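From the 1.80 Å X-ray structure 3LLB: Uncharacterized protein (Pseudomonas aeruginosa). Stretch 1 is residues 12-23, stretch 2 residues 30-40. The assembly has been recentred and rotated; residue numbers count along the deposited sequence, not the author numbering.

Stretch 1 12-23: IVKALTPVDAFN
Stretch 2 (30-40) FSDEEFDTVGG

Val19 and Val38 form the apolar centre of the contact, in which the two stretches together bury 640 Å². Both are buried, both point their CA-to-CB bonds toward the other stretch, and both adopt chi1 near t (161° and 164°); each begins a helix, Val19 that of residues 19-23 (phi/psi -57/-38), Val38 that of residues 38-40 (-53/-42), and both helices continue beyond the stretches. The branched valine side chain presents two methyl groups, and in each residue they touch different partners. Val19 CG1 lies 3.9 Å from Phe30 CB and 3.7 Å from Phe30 O, while Val19 CG2 lies 3.9 Å from Phe35 CB. The CA-to-CB bond of Phe35 (chi1 -56°, m) points toward stretch 1, but the end of its side chain leads away, so the ring adds little here. Val38 CG2 packs 3.4 Å from Phe22 CD1, and Val38 CG1 is 4.4 Å from CG1 of Val13 (chi1 180°, t), a buried residue of strand 12-14.

Phe22 (chi1 -177°, t; chi2 99°) extends this centre to Phe30 (chi1 -65°, m; chi2 -64°). Their rings meet obliquely, with centroids 5.9 Å apart and planes at 56°; the closest atoms, Phe22 CE2 and Phe30 CE2, are 3.7 Å apart.

Around these side chains the backbones lock in register. Pro18 and Thr37 form a single beta bridge, their CA atoms 4.4 Å apart, with phi/psi of -54/139 and -133/160. Val38 N donates to Thr17 O at 3.0 Å, and Val19 N donates to Asp36 O at 3.1 Å. Pro18 has no amide hydrogen to give, but its CA makes a CA-H...O contact with Asp36 O at 3.5 Å; Thr37 CA approaches Thr17 O similarly, at 3.3 Å. Pro18 and Thr37 each occupy the N-cap position of the following helix. Thr37 (chi1 64°, p) supplies a side-chain cap: its OG1 accepts a weak hydrogen bond from Gly40 N at 3.4 Å.

A type I turn from Lys14 to Thr17 carries the chain out of the strand, with Ala15 at -60/-29 and Leu16 at -75/-11. Thr17 (chi1 -52°, m) braces it, OG1 donating to Lys14 O at 2.8 Å. The turn presents Ala15 O to Gly39 N, which donates at 2.9 Å. Ala15 and Gly39 are both buried, their CA atoms only 4.2 Å apart; an ideal CB on Gly39 would fall 3.0 Å from Ala15 CB, so the absence of a side chain permits this approach.

At the polar edge, Asn23 (chi1 -70°, m; chi2 -19°) uses its carboxamide as both acceptor and donor for one residue's backbone: Phe30 N donates to Asn23 OD1 at 3.2 Å, and Asn23 ND2 donates to Phe30 O at 2.9 Å. ND2 also donates to a water at 3.1 Å, and that water donates to OD2 of exposed Asp32 (chi1 48°, p), 3.1 Å away.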

# COMPACT_ATOMS: atom_id res chain seq x y z
N ILE A 12 -4.13 -5.09 -6.44
CA ILE A 12 -2.67 -5.18 -6.24
C ILE A 12 -2.10 -3.77 -6.49
O ILE A 12 -2.32 -3.20 -7.54
CB ILE A 12 -1.97 -6.24 -7.13
CG1 ILE A 12 -2.63 -7.60 -6.97
CG2 ILE A 12 -0.51 -6.33 -6.70
CD1 ILE A 12 -2.10 -8.64 -7.95
N VAL A 13 -1.36 -3.22 -5.53
CA VAL A 13 -0.79 -1.89 -5.59
C VAL A 13 0.71 -1.96 -5.48
O VAL A 13 1.24 -2.56 -4.52
CB VAL A 13 -1.42 -1.03 -4.48
CG1 VAL A 13 -0.86 0.36 -4.49
CG2 VAL A 13 -2.96 -0.96 -4.62
N LYS A 14 1.44 -1.36 -6.43
CA LYS A 14 2.90 -1.29 -6.32
C LYS A 14 3.33 -0.37 -5.17
O LYS A 14 2.71 0.70 -4.95
CB LYS A 14 3.48 -0.80 -7.63
CG LYS A 14 3.45 -1.84 -8.78
CD LYS A 14 4.01 -1.21 -10.00
CE LYS A 14 4.06 -2.19 -11.12
NZ LYS A 14 4.44 -1.54 -12.42
N ALA A 15 4.35 -0.79 -4.40
CA ALA A 15 4.86 0.03 -3.32
C ALA A 15 5.41 1.42 -3.77
O ALA A 15 5.35 2.40 -3.06
CB ALA A 15 5.91 -0.81 -2.52
N LEU A 16 5.90 1.50 -4.99
CA LEU A 16 6.42 2.73 -5.59
C LEU A 16 5.35 3.73 -6.01
O LEU A 16 5.67 4.87 -6.35
CB LEU A 16 7.40 2.40 -6.78
CG LEU A 16 6.93 1.44 -7.92
CD1 LEU A 16 5.89 2.14 -8.83
CD2 LEU A 16 8.03 0.68 -8.79
N THR A 17 4.07 3.33 -6.02
CA THR A 17 2.92 4.27 -6.24
C THR A 17 3.02 5.52 -5.38
O THR A 17 3.02 5.41 -4.19
CB THR A 17 1.55 3.62 -5.98
OG1 THR A 17 1.50 2.42 -6.74
CG2 THR A 17 0.33 4.55 -6.36
N PRO A 18 3.11 6.70 -6.01
CA PRO A 18 3.03 7.94 -5.30
C PRO A 18 1.78 8.02 -4.46
O PRO A 18 0.73 7.64 -4.90
CB PRO A 18 2.94 8.95 -6.45
CG PRO A 18 3.91 8.40 -7.41
CD PRO A 18 3.45 6.97 -7.43
N VAL A 19 1.90 8.55 -3.26
CA VAL A 19 0.73 8.74 -2.43
C VAL A 19 -0.35 9.64 -3.13
O VAL A 19 -1.56 9.35 -3.01
CB VAL A 19 1.15 9.22 -0.98
CG1 VAL A 19 -0.03 9.87 -0.28
CG2 VAL A 19 1.62 8.04 -0.21
N ASP A 20 0.05 10.68 -3.87
CA ASP A 20 -0.89 11.55 -4.64
C ASP A 20 -1.72 10.74 -5.65
O ASP A 20 -2.96 10.90 -5.75
CB ASP A 20 -0.13 12.69 -5.36
CG ASP A 20 1.14 12.18 -6.14
OD1 ASP A 20 1.01 11.53 -7.22
OD2 ASP A 20 2.29 12.46 -5.68
N ALA A 21 -1.04 9.85 -6.36
CA ALA A 21 -1.66 8.88 -7.29
C ALA A 21 -2.58 7.94 -6.58
O ALA A 21 -3.67 7.72 -7.07
CB ALA A 21 -0.61 8.14 -7.99
N PHE A 22 -2.14 7.37 -5.44
CA PHE A 22 -2.99 6.47 -4.68
C PHE A 22 -4.32 7.14 -4.22
O PHE A 22 -5.39 6.57 -4.38
CB PHE A 22 -2.21 5.93 -3.50
CG PHE A 22 -2.95 4.92 -2.67
CD1 PHE A 22 -2.74 3.58 -2.84
CD2 PHE A 22 -3.82 5.34 -1.68
CE1 PHE A 22 -3.44 2.65 -2.07
CE2 PHE A 22 -4.53 4.41 -0.94
CZ PHE A 22 -4.28 3.05 -1.13
N ASN A 23 -4.24 8.33 -3.63
CA ASN A 23 -5.42 9.08 -3.18
C ASN A 23 -6.38 9.33 -4.35
O ASN A 23 -7.58 9.31 -4.20
CB ASN A 23 -5.04 10.40 -2.55
CG ASN A 23 -4.36 10.27 -1.24
OD1 ASN A 23 -4.44 9.24 -0.59
ND2 ASN A 23 -3.65 11.33 -0.83
N PHE A 30 -4.42 10.26 2.44
CA PHE A 30 -3.09 10.08 3.03
C PHE A 30 -2.24 11.29 2.71
O PHE A 30 -2.42 11.92 1.69
CB PHE A 30 -2.45 8.76 2.55
CG PHE A 30 -3.21 7.54 2.99
CD1 PHE A 30 -3.31 7.25 4.34
CD2 PHE A 30 -3.84 6.71 2.10
CE1 PHE A 30 -4.02 6.16 4.78
CE2 PHE A 30 -4.56 5.61 2.53
CZ PHE A 30 -4.63 5.35 3.89
N SER A 31 -1.37 11.68 3.62
CA SER A 31 -0.57 12.88 3.44
C SER A 31 0.58 12.77 2.43
O SER A 31 1.58 12.11 2.68
CB SER A 31 0.05 13.31 4.75
OG SER A 31 0.67 14.59 4.55
N ASP A 32 0.44 13.48 1.31
CA ASP A 32 1.47 13.57 0.25
C ASP A 32 2.62 14.48 0.64
O ASP A 32 3.62 14.50 -0.07
CB ASP A 32 0.84 14.11 -1.05
CG ASP A 32 -0.02 15.36 -0.81
OD1 ASP A 32 0.56 16.46 -0.57
OD2 ASP A 32 -1.26 15.20 -0.79
N GLU A 33 2.44 15.23 1.74
CA GLU A 33 3.52 15.99 2.41
C GLU A 33 4.38 15.12 3.35
O GLU A 33 5.61 15.33 3.44
CB GLU A 33 2.95 17.13 3.25
CG GLU A 33 2.26 18.21 2.47
CD GLU A 33 1.49 19.17 3.38
OE1 GLU A 33 2.05 19.64 4.41
OE2 GLU A 33 0.31 19.45 3.03
N GLU A 34 3.73 14.21 4.08
CA GLU A 34 4.42 13.32 5.04
C GLU A 34 4.96 12.10 4.34
O GLU A 34 5.94 11.54 4.81
CB GLU A 34 3.49 12.82 6.17
CG GLU A 34 2.69 13.86 6.95
CD GLU A 34 3.53 14.75 7.81
OE1 GLU A 34 4.68 14.36 8.18
OE2 GLU A 34 3.03 15.86 8.11
N PHE A 35 4.32 11.65 3.26
CA PHE A 35 4.75 10.40 2.61
C PHE A 35 4.97 10.50 1.16
O PHE A 35 4.11 11.06 0.50
CB PHE A 35 3.69 9.33 2.78
CG PHE A 35 3.32 9.08 4.19
CD1 PHE A 35 4.12 8.25 4.97
CD2 PHE A 35 2.19 9.64 4.74
CE1 PHE A 35 3.79 7.98 6.26
CE2 PHE A 35 1.85 9.36 6.05
CZ PHE A 35 2.67 8.52 6.82
N ASP A 36 6.01 9.87 0.60
CA ASP A 36 6.19 9.93 -0.87
C ASP A 36 5.48 8.80 -1.57
O ASP A 36 4.91 9.01 -2.60
CB ASP A 36 7.64 9.89 -1.32
CG ASP A 36 8.37 11.21 -1.07
OD1 ASP A 36 7.72 12.26 -0.99
OD2 ASP A 36 9.63 11.19 -0.91
N THR A 37 5.61 7.59 -1.05
CA THR A 37 5.07 6.41 -1.75
C THR A 37 4.30 5.54 -0.79
O THR A 37 4.41 5.68 0.41
CB THR A 37 6.18 5.59 -2.41
OG1 THR A 37 7.02 5.07 -1.39
CG2 THR A 37 7.03 6.47 -3.38
N VAL A 38 3.43 4.70 -1.35
CA VAL A 38 2.65 3.73 -0.59
C VAL A 38 3.54 2.85 0.28
O VAL A 38 3.20 2.54 1.41
CB VAL A 38 1.75 2.89 -1.54
CG1 VAL A 38 1.20 1.60 -0.86
CG2 VAL A 38 0.62 3.77 -2.09
N GLY A 39 4.67 2.42 -0.25
CA GLY A 39 5.59 1.57 0.55
C GLY A 39 6.12 2.32 1.77
O GLY A 39 6.25 1.73 2.83
N GLY A 40 6.50 3.57 1.60
CA GLY A 40 6.78 4.46 2.74
C GLY A 40 5.64 4.62 3.75
O GLY A 40 5.89 4.62 4.93
O HOH W 1 -3.20 13.77 -2.66